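Local coordinates for hypothetical protein (Caulobacter vibrioides, PDB 2QAS), which probably serves as a dimeric SspB-type adaptor that binds ssrA-tagged proteins and hands them to the ClpX unfoldase for degradation, at residues R25-A31 against Y107-F113; L47-T53 against D70-L76; P85-S91 against L103-Y107. The contacts are given in a common frame with arbitrary orientation. Residues are numbered along the deposited sequence.

Interaction 1: residues R25-A31 against Y107-F113; sequences RGVVKAA and YAALTRF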
loop_
_atom_site.group_PDB
_atom_site.type_symbol
_atom_site.label_atom_id
_atom_site.label_comp_id
_atom_site.label_asym_id
_atom_site.label_seq_id
_atom_site.Cartn_x
_atom_site.Cartn_y
_atom_site.Cartn_z
ATOM N N ARG A 25 -3.019 4.372 -1.285
ATOM C CA ARG A 25 -3.943 4.770 -2.341
ATOM C C ARG A 25 -4.437 3.484 -2.989
ATOM O O ARG A 25 -5.549 3.425 -3.523
ATOM C CB ARG A 25 -3.244 5.646 -3.383
ATOM C CG ARG A 25 -2.904 7.047 -2.883
ATOM C CD ARG A 25 -2.275 7.893 -3.979
ATOM N NE ARG A 25 -1.975 9.248 -3.515
ATOM C CZ ARG A 25 -2.894 10.168 -3.229
ATOM N NH1 ARG A 25 -4.184 9.883 -3.361
ATOM N NH2 ARG A 25 -2.526 11.373 -2.807
ATOM N N GLY A 26 -3.602 2.450 -2.909
ATOM C CA GLY A 26 -3.933 1.158 -3.479
ATOM C C GLY A 26 -5.134 0.486 -2.842
ATOM O O GLY A 26 -5.726 -0.415 -3.441
ATOM N N VAL A 27 -5.492 0.899 -1.629
ATOM C CA VAL A 27 -6.656 0.319 -0.956
ATOM C C VAL A 27 -7.913 0.840 -1.656
ATOM O O VAL A 27 -8.914 0.133 -1.785
ATOM C CB VAL A 27 -6.715 0.709 0.542
ATOM C CG1 VAL A 27 -8.027 0.235 1.155
ATOM C CG2 VAL A 27 -5.553 0.086 1.288
ATOM N N VAL A 28 -7.850 2.087 -2.109
ATOM C CA VAL A 28 -8.974 2.686 -2.812
ATOM C C VAL A 28 -9.195 1.903 -4.096
ATOM O O VAL A 28 -10.314 1.514 -4.421
ATOM C CB VAL A 28 -8.689 4.157 -3.150
ATOM C CG1 VAL A 28 -9.834 4.737 -3.956
ATOM C CG2 VAL A 28 -8.476 4.951 -1.851
ATOM N N LYS A 29 -8.114 1.660 -4.822
ATOM C CA LYS A 29 -8.194 0.908 -6.063
ATOM C C LYS A 29 -8.744 -0.492 -5.846
ATOM O O LYS A 29 -9.545 -0.989 -6.639
ATOM C CB LYS A 29 -6.816 0.816 -6.685
ATOM C CG LYS A 29 -6.701 -0.179 -7.800
ATOM C CD LYS A 29 -5.320 -0.059 -8.383
ATOM C CE LYS A 29 -5.039 -1.133 -9.400
ATOM N NZ LYS A 29 -3.596 -1.074 -9.752
ATOM N N ALA A 30 -8.316 -1.139 -4.773
ATOM C CA ALA A 30 -8.799 -2.485 -4.503
ATOM C C ALA A 30 -10.273 -2.464 -4.096
ATOM O O ALA A 30 -11.022 -3.378 -4.436
ATOM C CB ALA A 30 -7.958 -3.137 -3.428
ATOM N N ALA A 31 -10.687 -1.423 -3.375
ATOM C CA ALA A 31 -12.077 -1.278 -2.951
ATOM C C ALA A 31 -12.967 -1.009 -4.174
ATOM O O ALA A 31 -14.088 -1.523 -4.267
ATOM C CB ALA A 31 -12.202 -0.135 -1.950
ATOM N N TYR A 107 -5.877 7.737 -9.311
ATOM C CA TYR A 107 -5.773 7.475 -7.889
ATOM C C TYR A 107 -4.870 8.526 -7.254
ATOM O O TYR A 107 -4.966 8.803 -6.061
ATOM C CB TYR A 107 -5.249 6.065 -7.657
ATOM C CG TYR A 107 -6.175 5.041 -8.262
ATOM C CD1 TYR A 107 -5.800 4.309 -9.383
ATOM C CD2 TYR A 107 -7.461 4.848 -7.748
ATOM C CE1 TYR A 107 -6.682 3.411 -9.985
ATOM C CE2 TYR A 107 -8.349 3.955 -8.341
ATOM C CZ TYR A 107 -7.955 3.241 -9.460
ATOM O OH TYR A 107 -8.830 2.371 -10.069
ATOM N N ALA A 108 -4.017 9.133 -8.073
ATOM C CA ALA A 108 -3.105 10.167 -7.609
ATOM C C ALA A 108 -3.868 11.429 -7.194
ATOM O O ALA A 108 -3.419 12.187 -6.330
ATOM C CB ALA A 108 -2.110 10.505 -8.703
ATOM N N ALA A 109 -5.027 11.655 -7.804
ATOM C CA ALA A 109 -5.813 12.840 -7.485
ATOM C C ALA A 109 -6.553 12.716 -6.154
ATOM O O ALA A 109 -6.964 13.716 -5.579
ATOM C CB ALA A 109 -6.786 13.123 -8.605
ATOM N N LEU A 110 -6.705 11.492 -5.659
ATOM C CA LEU A 110 -7.410 11.256 -4.405
ATOM C C LEU A 110 -6.835 11.976 -3.202
ATOM O O LEU A 110 -5.619 12.109 -3.068
ATOM C CB LEU A 110 -7.450 9.764 -4.098
ATOM C CG LEU A 110 -8.670 9.009 -4.609
ATOM C CD1 LEU A 110 -8.923 9.322 -6.073
ATOM C CD2 LEU A 110 -8.426 7.533 -4.401
ATOM N N THR A 111 -7.719 12.433 -2.320
ATOM C CA THR A 111 -7.286 13.111 -1.111
ATOM C C THR A 111 -8.013 12.541 0.102
ATOM O O THR A 111 -7.593 12.740 1.238
ATOM C CB THR A 111 -7.526 14.638 -1.180
ATOM O OG1 THR A 111 -8.924 14.913 -1.097
ATOM C CG2 THR A 111 -6.989 15.205 -2.481
ATOM N N ARG A 112 -9.100 11.817 -0.124
ATOM C CA ARG A 112 -9.815 11.247 1.005
ATOM C C ARG A 112 -10.662 10.048 0.607
ATOM O O ARG A 112 -11.185 9.990 -0.504
ATOM C CB ARG A 112 -10.695 12.311 1.662
ATOM C CG ARG A 112 -11.122 11.944 3.070
ATOM C CD ARG A 112 -12.522 12.434 3.386
ATOM N NE ARG A 112 -12.943 12.023 4.724
ATOM C CZ ARG A 112 -14.208 12.001 5.139
ATOM N NH1 ARG A 112 -15.186 12.368 4.314
ATOM N NH2 ARG A 112 -14.498 11.610 6.378
ATOM N N PHE A 113 -10.780 9.092 1.522
ATOM C CA PHE A 113 -11.556 7.879 1.303
ATOM C C PHE A 113 -12.323 7.585 2.580
ATOM O O PHE A 113 -11.747 7.634 3.663
ATOM C CB PHE A 113 -10.639 6.697 1.002
ATOM C CG PHE A 113 -11.380 5.436 0.674
ATOM C CD1 PHE A 113 -11.993 5.280 -0.571
ATOM C CD2 PHE A 113 -11.497 4.416 1.617
ATOM C CE1 PHE A 113 -12.717 4.124 -0.872
ATOM C CE2 PHE A 113 -12.219 3.253 1.332
ATOM C CZ PHE A 113 -12.832 3.108 0.082
#
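Helix 25-31 lies across the start of strand 110-113 at 66°, the two axes 9.7 Å apart at closest, and the side chains do the bridging. Arg25 reaches furthest: chi1 is m and the next two torsions are t, so the extended chain carries its guanidinium past the turn at 107-109. There Arg25 NH1 donates to Leu110 O at 2.7 Å, and Arg25 NH2 adds a weak bond to the same Leu110 O at 3.2 Å. Ala108 O lies over one face of the guanidinium. One turn on, Val28 (chi1 t) points at the strand and packs between Leu110 and Phe113, its CG2 3.8 Å from Phe113 CD1. Phe113, also chi1 t, extends its ring far enough for Ala31 CB to touch Phe113 CZ at 3.9 Å. Tyr107 (chi1 m) swings its ring under Lys29, whose CB makes a CH-pi contact 4.0 Å from the ring centroid; the all-t Lys29 chain then leads away to a salt bridge with Glu87. Val27 and Ala30 pack on Ala23 and Met19 of the second subunit. The strand carries a classic beta bulge, Thr111 and Arg112 together opposite Thr50; the whole is helix-on-sheet packing beside the dimer interface.

Interaction 2: residues L47-T53 against D70-L76; sequences LYITFKT and DEMTIVL
Build the apolar centre first, on the face that carries Leu47, Ile49, Phe51, Met72, Ile74 and Leu76. Ile49 (chi1 m, chi2 m) sets CB 3.9 Å from CG1 of Ile74 (chi1 p, chi2 t). Phe51, chi1 p, turns its ring across the neighbouring strand: Met72 CB lies over the face, 4.2 Å from the centroid, and extended Met72 (chi1 t, chi2 t) brings SD to 3.9 Å from Phe51 CZ, an oblique Met-aromatic contact. Ile74 CG2 meets the ring edge, 4.1 Å from Phe51 CE1.

Strands 47-52 and 71-76 form a regular antiparallel pair at 159°, axes 4.6 Å apart. The hydrogen-bonded pairs are Leu47-Leu76 (Leu47 N to Leu76 O 3.0 Å, Leu76 N to Leu47 O 2.8 Å), Ile49-Ile74 (Ile49 N to Ile74 O and Ile74 N to Ile49 O, both 2.9 Å) and Phe51-Met72 (Phe51 N to Met72 O and Met72 N to Phe51 O, both 3.0 Å). Tyr48-Val75, Thr50-Thr73 and Lys52-Glu71 are non-hydrogen-bonded.

On the other face Tyr48 (chi1 m) lays its ring on Val75, CG2 3.9 Å from the centroid. Thr50 and Thr73, both m, join OG1 to OG1 at 2.9 Å. At the polar end Thr53 N gives a very short 2.5 Å bond to Asp70 O; Glu71 OE1 is hydrogen-bonded to Thr111 OG1.

Characteristically for a peptide-binding edge strand, 71-76 takes the bound ssrA peptide through backbone hydrogen bonds from Thr73. Strand 110-115 flanks 47-52 on its other side, while Leu32 of helix 16-35 and Phe90, Leu94 and Phe96 of strand 89-96 pack on the apolar face.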
loop_
_atom_site.group_PDB
_atom_site.type_symbol
_atom_site.label_atom_id
_atom_site.label_comp_id
_atom_site.label_asym_id
_atom_site.label_seq_id
_atom_site.Cartn_x
_atom_site.Cartn_y
_atom_site.Cartn_z
ATOM N N LEU A 47 -19.083 4.001 -0.708
ATOM C CA LEU A 47 -17.883 4.826 -0.626
ATOM C C LEU A 47 -18.008 6.312 -0.903
ATOM O O LEU A 47 -18.819 6.743 -1.705
ATOM C CB LEU A 47 -16.807 4.253 -1.565
ATOM C CG LEU A 47 -16.675 2.720 -1.614
ATOM C CD1 LEU A 47 -15.604 2.322 -2.608
ATOM C CD2 LEU A 47 -16.339 2.173 -0.234
ATOM N N TYR A 48 -17.174 7.085 -0.218
ATOM C CA TYR A 48 -17.100 8.520 -0.408
ATOM C C TYR A 48 -15.676 8.769 -0.886
ATOM O O TYR A 48 -14.718 8.511 -0.160
ATOM C CB TYR A 48 -17.344 9.274 0.895
ATOM C CG TYR A 48 -18.804 9.410 1.257
ATOM C CD1 TYR A 48 -19.520 8.342 1.799
ATOM C CD2 TYR A 48 -19.487 10.605 1.010
ATOM C CE1 TYR A 48 -20.881 8.452 2.083
ATOM C CE2 TYR A 48 -20.849 10.731 1.290
ATOM C CZ TYR A 48 -21.541 9.651 1.826
ATOM O OH TYR A 48 -22.891 9.784 2.091
ATOM N N ILE A 49 -15.542 9.241 -2.117
ATOM C CA ILE A 49 -14.238 9.518 -2.692
ATOM C C ILE A 49 -14.079 11.019 -2.876
ATOM O O ILE A 49 -14.936 11.665 -3.478
ATOM C CB ILE A 49 -14.088 8.880 -4.098
ATOM C CG1 ILE A 49 -14.454 7.399 -4.060
ATOM C CG2 ILE A 49 -12.678 9.080 -4.607
ATOM C CD1 ILE A 49 -13.604 6.615 -3.151
ATOM N N THR A 50 -12.990 11.584 -2.367
ATOM C CA THR A 50 -12.769 13.011 -2.545
ATOM C C THR A 50 -11.506 13.183 -3.371
ATOM O O THR A 50 -10.507 12.526 -3.114
ATOM C CB THR A 50 -12.604 13.729 -1.199
ATOM O OG1 THR A 50 -13.711 13.405 -0.345
ATOM C CG2 THR A 50 -12.566 15.232 -1.408
ATOM N N PHE A 51 -11.555 14.051 -4.373
ATOM C CA PHE A 51 -10.394 14.275 -5.230
ATOM C C PHE A 51 -10.204 15.721 -5.681
ATOM O O PHE A 51 -11.128 16.543 -5.641
ATOM C CB PHE A 51 -10.482 13.407 -6.479
ATOM C CG PHE A 51 -11.648 13.745 -7.366
ATOM C CD1 PHE A 51 -12.931 13.316 -7.044
ATOM C CD2 PHE A 51 -11.461 14.500 -8.522
ATOM C CE1 PHE A 51 -14.012 13.633 -7.860
ATOM C CE2 PHE A 51 -12.530 14.825 -9.349
ATOM C CZ PHE A 51 -13.813 14.391 -9.021
ATOM N N LYS A 52 -8.991 16.003 -6.140
ATOM C CA LYS A 52 -8.622 17.325 -6.621
ATOM C C LYS A 52 -9.069 17.428 -8.072
ATOM O O LYS A 52 -8.566 16.712 -8.930
ATOM C CB LYS A 52 -7.102 17.511 -6.522
ATOM C CG LYS A 52 -6.650 18.960 -6.410
ATOM C CD LYS A 52 -6.971 19.540 -5.027
ATOM C CE LYS A 52 -6.744 21.053 -4.987
ATOM N NZ LYS A 52 -5.391 21.429 -5.496
ATOM N N THR A 53 -10.018 18.320 -8.327
ATOM C CA THR A 53 -10.578 18.545 -9.657
ATOM C C THR A 53 -9.565 18.988 -10.711
ATOM O O THR A 53 -9.686 18.633 -11.888
ATOM C CB THR A 53 -11.683 19.606 -9.594
ATOM O OG1 THR A 53 -12.714 19.162 -8.707
ATOM C CG2 THR A 53 -12.278 19.844 -10.969
ATOM N N ASP A 70 -11.470 23.188 -6.690
ATOM C CA ASP A 70 -10.395 22.300 -6.261
ATOM C C ASP A 70 -10.840 20.898 -5.831
ATOM O O ASP A 70 -10.489 19.916 -6.477
ATOM C CB ASP A 70 -9.555 22.945 -5.140
ATOM C CG ASP A 70 -10.291 23.023 -3.808
ATOM O OD1 ASP A 70 -9.613 22.936 -2.756
ATOM O OD2 ASP A 70 -11.533 23.184 -3.809
ATOM N N GLU A 71 -11.614 20.807 -4.753
ATOM C CA GLU A 71 -12.071 19.520 -4.234
ATOM C C GLU A 71 -13.459 19.117 -4.715
ATOM O O GLU A 71 -14.293 19.964 -5.022
ATOM C CB GLU A 71 -12.084 19.552 -2.703
ATOM C CG GLU A 71 -10.731 19.810 -2.064
ATOM C CD GLU A 71 -9.859 18.572 -2.038
ATOM O OE1 GLU A 71 -10.251 17.594 -1.362
ATOM O OE2 GLU A 71 -8.787 18.571 -2.687
ATOM N N MET A 72 -13.698 17.813 -4.776
ATOM C CA MET A 72 -15.002 17.300 -5.171
ATOM C C MET A 72 -15.178 15.920 -4.584
ATOM O O MET A 72 -14.318 15.060 -4.743
ATOM C CB MET A 72 -15.162 17.220 -6.695
ATOM C CG MET A 72 -16.567 16.786 -7.114
ATOM S SD MET A 72 -16.914 16.739 -8.907
ATOM C CE MET A 72 -18.001 15.366 -8.982
ATOM N N THR A 73 -16.289 15.718 -3.890
ATOM C CA THR A 73 -16.580 14.424 -3.306
ATOM C C THR A 73 -17.696 13.764 -4.097
ATOM O O THR A 73 -18.611 14.434 -4.583
ATOM C CB THR A 73 -17.030 14.549 -1.833
ATOM O OG1 THR A 73 -15.957 15.092 -1.055
ATOM C CG2 THR A 73 -17.413 13.186 -1.263
ATOM N N ILE A 74 -17.599 12.451 -4.257
ATOM C CA ILE A 74 -18.635 11.704 -4.943
ATOM C C ILE A 74 -18.943 10.530 -4.051
ATOM O O ILE A 74 -18.080 10.063 -3.317
ATOM C CB ILE A 74 -18.195 11.199 -6.356
ATOM C CG1 ILE A 74 -17.034 10.217 -6.250
ATOM C CG2 ILE A 74 -17.828 12.381 -7.238
ATOM C CD1 ILE A 74 -16.505 9.795 -7.602
ATOM N N VAL A 75 -20.181 10.067 -4.088
ATOM C CA VAL A 75 -20.570 8.942 -3.270
ATOM C C VAL A 75 -20.961 7.810 -4.210
ATOM O O VAL A 75 -21.642 8.037 -5.225
ATOM C CB VAL A 75 -21.746 9.323 -2.328
ATOM C CG1 VAL A 75 -22.929 9.839 -3.136
ATOM C CG2 VAL A 75 -22.149 8.131 -1.486
ATOM N N LEU A 76 -20.485 6.606 -3.891
ATOM C CA LEU A 76 -20.774 5.414 -4.678
ATOM C C LEU A 76 -21.634 4.527 -3.801
ATOM O O LEU A 76 -21.133 3.798 -2.950
ATOM C CB LEU A 76 -19.473 4.700 -5.057
ATOM C CG LEU A 76 -18.523 5.527 -5.927
ATOM C CD1 LEU A 76 -17.267 4.734 -6.207
ATOM C CD2 LEU A 76 -19.225 5.918 -7.224
#

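Interaction 3: residues P85-S91 against L103-Y107; sequences PGETFFS and LSVPY
Strands 89-91 and 103-106 run antiparallel at 164°, axes 4.5 Å apart, as part of the beta hairpin 89-96/99-106. Phe90-Val105 is a hydrogen-bonded pair, with Phe90 N to Val105 O at 2.9 Å and Val105 N to Phe90 O at 2.7 Å; Phe89-Pro106 and Ser91-Ser104 are non-hydrogen-bonded pairs, CA atoms 3.8 and 4.1 Å apart. Residues 86-88 turn ahead of the strand, with a weak Gly86 N to Phe89 O bond of 2.8 Å, and Tyr107 N reaches Thr88 O at 3.3 Å.

Phe90 (chi1 p) and Val105 (chi1 t) share the inner face: Val105 CB sits over the Phe90 ring, 4.1 Å from its centroid. Tyr107, chi1 m, folds its ring back over the turn, Tyr107 CE2 3.6 Å from Phe90 CD1 and the two ring centroids 5.8 Å apart in an oblique pair. On the other face Phe89 (chi1 p) rests CB 4.2 Å from Pro106 CB, and Ser91 CB lies 3.3 Å from Ser104 OG.

Helix 16-35 meets the Phe90 and Tyr107 rings through Leu32. Tyr107 OH donates to Gly86 O at 3.1 Å, so this largely buried tyrosine adds an apolar ring to the core while its hydroxyl is satisfied by a turn carbonyl.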
loop_
_atom_site.group_PDB
_atom_site.type_symbol
_atom_site.label_atom_id
_atom_site.label_comp_id
_atom_site.label_asym_id
_atom_site.label_seq_id
_atom_site.Cartn_x
_atom_site.Cartn_y
_atom_site.Cartn_z
ATOM N N PRO A 85 -12.613 0.550 -12.940
ATOM C CA PRO A 85 -11.358 0.861 -12.252
ATOM C C PRO A 85 -10.113 0.308 -12.940
ATOM O O PRO A 85 -9.784 -0.871 -12.800
ATOM C CB PRO A 85 -11.576 0.273 -10.859
ATOM C CG PRO A 85 -12.402 -0.928 -11.137
ATOM C CD PRO A 85 -13.389 -0.457 -12.189
ATOM N N GLY A 86 -9.439 1.173 -13.696
ATOM C CA GLY A 86 -8.226 0.776 -14.388
ATOM C C GLY A 86 -7.108 0.612 -13.375
ATOM O O GLY A 86 -7.354 0.667 -12.168
ATOM N N GLU A 87 -5.876 0.426 -13.841
ATOM C CA GLU A 87 -4.774 0.249 -12.900
ATOM C C GLU A 87 -4.226 1.579 -12.384
ATOM O O GLU A 87 -3.680 1.632 -11.285
ATOM C CB GLU A 87 -3.652 -0.604 -13.526
ATOM C CG GLU A 87 -4.070 -2.064 -13.881
ATOM C CD GLU A 87 -4.196 -3.022 -12.676
ATOM O OE1 GLU A 87 -4.678 -4.162 -12.861
ATOM O OE2 GLU A 87 -3.810 -2.656 -11.550
ATOM N N THR A 88 -4.395 2.653 -13.153
ATOM C CA THR A 88 -3.902 3.960 -12.722
ATOM C C THR A 88 -4.990 5.010 -12.454
ATOM O O THR A 88 -4.725 6.049 -11.849
ATOM C CB THR A 88 -2.909 4.533 -13.750
ATOM O OG1 THR A 88 -3.539 4.611 -15.036
ATOM C CG2 THR A 88 -1.679 3.640 -13.846
ATOM N N PHE A 89 -6.211 4.742 -12.905
ATOM C CA PHE A 89 -7.320 5.670 -12.708
ATOM C C PHE A 89 -8.642 4.926 -12.875
ATOM O O PHE A 89 -8.669 3.824 -13.422
ATOM C CB PHE A 89 -7.247 6.791 -13.741
ATOM C CG PHE A 89 -7.681 6.370 -15.108
ATOM C CD1 PHE A 89 -9.017 6.451 -15.484
ATOM C CD2 PHE A 89 -6.765 5.823 -16.001
ATOM C CE1 PHE A 89 -9.437 5.991 -16.725
ATOM C CE2 PHE A 89 -7.175 5.359 -17.246
ATOM C CZ PHE A 89 -8.515 5.441 -17.608
ATOM N N PHE A 90 -9.733 5.520 -12.400
ATOM C CA PHE A 90 -11.047 4.898 -12.552
ATOM C C PHE A 90 -12.028 5.879 -13.184
ATOM O O PHE A 90 -11.874 7.101 -13.054
ATOM C CB PHE A 90 -11.601 4.412 -11.202
ATOM C CG PHE A 90 -11.979 5.522 -10.243
ATOM C CD1 PHE A 90 -11.023 6.111 -9.417
ATOM C CD2 PHE A 90 -13.303 5.961 -10.152
ATOM C CE1 PHE A 90 -11.374 7.122 -8.511
ATOM C CE2 PHE A 90 -13.666 6.969 -9.253
ATOM C CZ PHE A 90 -12.704 7.550 -8.431
ATOM N N SER A 91 -13.011 5.347 -13.901
ATOM C CA SER A 91 -14.030 6.200 -14.496
ATOM C C SER A 91 -15.390 5.640 -14.069
ATOM O O SER A 91 -15.514 4.440 -13.816
ATOM C CB SER A 91 -13.875 6.291 -16.030
ATOM O OG SER A 91 -13.943 5.031 -16.657
ATOM N N LEU A 103 -16.963 10.522 -15.509
ATOM C CA LEU A 103 -15.802 11.070 -14.825
ATOM C C LEU A 103 -14.656 10.086 -14.827
ATOM O O LEU A 103 -14.858 8.873 -14.728
ATOM C CB LEU A 103 -16.124 11.373 -13.368
ATOM C CG LEU A 103 -16.973 12.578 -13.010
ATOM C CD1 LEU A 103 -17.163 12.580 -11.502
ATOM C CD2 LEU A 103 -16.287 13.862 -13.468
ATOM N N SER A 104 -13.450 10.628 -14.922
ATOM C CA SER A 104 -12.237 9.834 -14.875
ATOM C C SER A 104 -11.380 10.460 -13.802
ATOM O O SER A 104 -11.102 11.657 -13.844
ATOM C CB SER A 104 -11.511 9.854 -16.213
ATOM O OG SER A 104 -12.010 8.816 -17.029
ATOM N N VAL A 105 -10.975 9.654 -12.831
ATOM C CA VAL A 105 -10.163 10.163 -11.739
ATOM C C VAL A 105 -8.942 9.295 -11.483
ATOM O O VAL A 105 -9.057 8.077 -11.328
ATOM C CB VAL A 105 -10.998 10.249 -10.443
ATOM C CG1 VAL A 105 -10.147 10.796 -9.307
ATOM C CG2 VAL A 105 -12.221 11.122 -10.681
ATOM N N PRO A 106 -7.746 9.906 -11.460
ATOM C CA PRO A 106 -6.546 9.103 -11.209
ATOM C C PRO A 106 -6.480 8.845 -9.713
ATOM O O PRO A 106 -6.990 9.642 -8.920
ATOM C CB PRO A 106 -5.405 10.013 -11.682
ATOM C CG PRO A 106 -6.063 10.948 -12.647
ATOM C CD PRO A 106 -7.374 11.241 -11.961
ATOM N N TYR A 107 -5.877 7.737 -9.311
ATOM C CA TYR A 107 -5.773 7.475 -7.889
ATOM C C TYR A 107 -4.870 8.526 -7.254
ATOM O O TYR A 107 -4.966 8.803 -6.061
ATOM C CB TYR A 107 -5.249 6.065 -7.657
ATOM C CG TYR A 107 -6.175 5.041 -8.262
ATOM C CD1 TYR A 107 -5.800 4.309 -9.383
ATOM C CD2 TYR A 107 -7.461 4.848 -7.748
ATOM C CE1 TYR A 107 -6.682 3.411 -9.985
ATOM C CE2 TYR A 107 -8.349 3.955 -8.341
ATOM C CZ TYR A 107 -7.955 3.241 -9.460
ATOM O OH TYR A 107 -8.830 2.371 -10.069
#

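How the interactions relate
Along the chain, interaction 2 comes before interaction 3. Interaction 2 falls between the segments of interaction 1, and interaction 3 runs up to the Tyr107 it shares with it. Interaction 1 brings the strand after the 89-96/99-106 hairpin back against helix 16-35. The centres of interactions 1 and 2 lie about 11 Å apart, those of interactions 1 and 3 about 9 Å, and those of interactions 2 and 3 about 12 Å. Interactions 1 and 2 meet in one antiparallel sheet through neighbouring strands 110-115 and 47-52. Phe51 against Val105 and Ile49 against Phe90 join the two sheets. One compact core thus connects the helix at the dimer interface with the peptide-binding edge strand 71-76.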